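Fructose-like phosphotransferase enzyme IIB component 3 (Escherichia coli K12, PDB 4TN5) probably relays a phosphoryl group from phospho-EIIA, through a cysteine, to fructose or a similar sugar entering the cell through EIIC. Local coordinates at residues S36-G41 and A71-H76. Residues are numbered along the deposited sequence; the frame is centred on the assembly and turned at random.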
loop_
_atom_site.group_PDB
_atom_site.type_symbol
_atom_site.label_atom_id
_atom_site.label_comp_id
_atom_site.label_asym_id
_atom_site.label_seq_id
_atom_site.Cartn_x
_atom_site.Cartn_y
_atom_site.Cartn_z
ATOM N N SER A 36 12.868 12.330 -11.151
ATOM C CA SER A 36 14.204 11.961 -10.705
ATOM C C SER A 36 14.228 10.457 -10.463
ATOM O O SER A 36 13.359 9.920 -9.777
ATOM C CB SER A 36 14.572 12.706 -9.422
ATOM O OG SER A 36 14.456 14.107 -9.594
ATOM N N ILE A 37 15.219 9.778 -11.030
ATOM C CA ILE A 37 15.270 8.322 -10.954
ATOM C C ILE A 37 16.505 7.811 -10.220
ATOM O O ILE A 37 17.636 8.073 -10.628
ATOM C CB ILE A 37 15.225 7.686 -12.356
ATOM C CG1 ILE A 37 14.062 8.262 -13.165
ATOM C CG2 ILE A 37 15.114 6.173 -12.252
ATOM C CD1 ILE A 37 13.979 7.728 -14.578
ATOM N N GLU A 38 16.275 7.077 -9.136
ATOM C CA GLU A 38 17.356 6.436 -8.401
ATOM C C GLU A 38 17.636 5.062 -8.991
ATOM O O GLU A 38 16.713 4.306 -9.295
ATOM C CB GLU A 38 17.002 6.309 -6.919
ATOM C CG GLU A 38 18.015 5.526 -6.097
ATOM C CD GLU A 38 17.682 5.512 -4.617
ATOM O OE1 GLU A 38 17.298 6.575 -4.083
ATOM O OE2 GLU A 38 17.799 4.439 -3.987
ATOM N N THR A 39 18.914 4.745 -9.158
ATOM C CA THR A 39 19.314 3.449 -9.685
ATOM C C THR A 39 20.013 2.615 -8.620
ATOM O O THR A 39 20.937 3.085 -7.959
ATOM C CB THR A 39 20.239 3.605 -10.908
ATOM O OG1 THR A 39 19.445 3.722 -12.096
ATOM C CG2 THR A 39 21.162 2.404 -11.037
ATOM N N GLN A 40 19.557 1.380 -8.449
ATOM C CA GLN A 40 20.208 0.445 -7.543
ATOM C C GLN A 40 20.610 -0.813 -8.303
ATOM O O GLN A 40 19.757 -1.601 -8.711
ATOM C CB GLN A 40 19.288 0.096 -6.371
ATOM C CG GLN A 40 18.910 1.290 -5.506
ATOM C CD GLN A 40 18.054 0.905 -4.314
ATOM O OE1 GLN A 40 17.892 -0.275 -4.005
ATOM N NE2 GLN A 40 17.500 1.905 -3.636
ATOM N N GLY A 41 21.911 -0.992 -8.499
ATOM C CA GLY A 41 22.417 -2.128 -9.247
ATOM C C GLY A 41 23.711 -2.679 -8.684
ATOM O O GLY A 41 24.112 -2.336 -7.572
ATOM N N ALA A 71 13.806 1.274 1.155
ATOM C CA ALA A 71 12.394 1.068 0.839
ATOM C C ALA A 71 11.588 1.799 1.901
ATOM O O ALA A 71 10.446 2.205 1.680
ATOM C CB ALA A 71 12.061 -0.412 0.838
ATOM N N GLU A 72 12.223 1.949 3.060
ATOM C CA GLU A 72 11.765 2.770 4.168
ATOM C C GLU A 72 11.264 4.159 3.747
ATOM O O GLU A 72 10.374 4.713 4.385
ATOM C CB GLU A 72 12.943 2.961 5.140
ATOM C CG GLU A 72 14.106 3.710 4.509
ATOM C CD GLU A 72 15.332 3.820 5.380
ATOM O OE1 GLU A 72 15.207 3.623 6.606
ATOM O OE2 GLU A 72 16.429 4.062 4.833
ATOM N N ARG A 73 11.852 4.728 2.696
ATOM C CA ARG A 73 11.738 6.161 2.444
ATOM C C ARG A 73 10.400 6.520 1.828
ATOM O O ARG A 73 10.019 7.690 1.777
ATOM C CB ARG A 73 12.870 6.607 1.520
ATOM C CG ARG A 73 14.260 6.420 2.109
ATOM C CD ARG A 73 15.327 6.520 1.028
ATOM N NE ARG A 73 15.230 5.422 0.069
ATOM C CZ ARG A 73 15.888 5.368 -1.086
ATOM N NH1 ARG A 73 16.688 6.364 -1.444
ATOM N NH2 ARG A 73 15.737 4.323 -1.888
ATOM N N PHE A 74 9.687 5.497 1.375
ATOM C CA PHE A 74 8.487 5.686 0.579
ATOM C C PHE A 74 7.220 5.267 1.318
ATOM O O PHE A 74 6.154 5.173 0.712
ATOM C CB PHE A 74 8.610 4.891 -0.722
ATOM C CG PHE A 74 9.871 5.178 -1.493
ATOM C CD1 PHE A 74 9.946 6.283 -2.322
ATOM C CD2 PHE A 74 10.974 4.342 -1.396
ATOM C CE1 PHE A 74 11.095 6.557 -3.035
ATOM C CE2 PHE A 74 12.129 4.612 -2.111
ATOM C CZ PHE A 74 12.188 5.721 -2.932
ATOM N N GLU A 75 7.327 5.018 2.620
ATOM C CA GLU A 75 6.171 4.544 3.382
ATOM C C GLU A 75 5.051 5.583 3.471
ATOM O O GLU A 75 3.880 5.229 3.607
ATOM C CB GLU A 75 6.577 4.045 4.775
ATOM C CG GLU A 75 6.868 5.135 5.797
ATOM C CD GLU A 75 7.643 4.613 6.994
ATOM O OE1 GLU A 75 7.267 3.550 7.532
ATOM O OE2 GLU A 75 8.629 5.266 7.397
ATOM N N HIS A 76 5.410 6.860 3.378
ATOM C CA HIS A 76 4.418 7.932 3.423
ATOM C C HIS A 76 4.201 8.590 2.065
ATOM O O HIS A 76 3.833 9.762 1.984
ATOM C CB HIS A 76 4.800 8.988 4.460
ATOM C CG HIS A 76 4.792 8.480 5.867
ATOM N ND1 HIS A 76 3.644 8.044 6.491
ATOM C CD2 HIS A 76 5.789 8.349 6.774
ATOM C CE1 HIS A 76 3.935 7.657 7.720
ATOM N NE2 HIS A 76 5.229 7.833 7.918
#
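Arg73 grips Glu38 end-on in a bidentate salt bridge, each terminal guanidinium nitrogen taking its own carboxylate oxygen. NH1 of Arg73 gives a hydrogen bond of 2.7 Å to the syn lone pair of Glu38 OE1, while NH2 of Arg73 reaches Glu38 OE2 at 2.9 Å. The pair is twisted rather than coplanar, with 44° between the two flat groups. Glu38 spans the gap fully extended, its CG anti to the backbone N (chi1 174°). OE2 of Glu38 also accepts a bond from Gln40 NE2 at 2.6 Å, with OE2 almost in the plane of the Gln40 amide. Leu49 N hydrogen-bonds to Glu38 OE1, so each oxygen of this buried acid has two donors, which probably stabilises its negative charge. The fold is an open alpha/beta sheet, and Glu38 and Gln40, two apart on strand 34-41, reach from the same side of it to the loop between strands 59-64 and 79-82. Gln40 NE2 is tied to that loop by Ala69 O, whereas the bond of Arg73 NE to Gly70 O holds the guanidinium against its own loop; the side chain of Gln40 is about 8 Å from that of Cys10, the inferred phosphocysteine site. Phe74 CZ sits over one face of the Arg73 guanidinium, near its margin, 3.8 Å from the plane. The backbones stay well apart, 11.5 Å between the CA atoms of Gln40 and Ala71, and long side chains bridge from the buried strand to the more exposed 3-10 turn carrying Arg73.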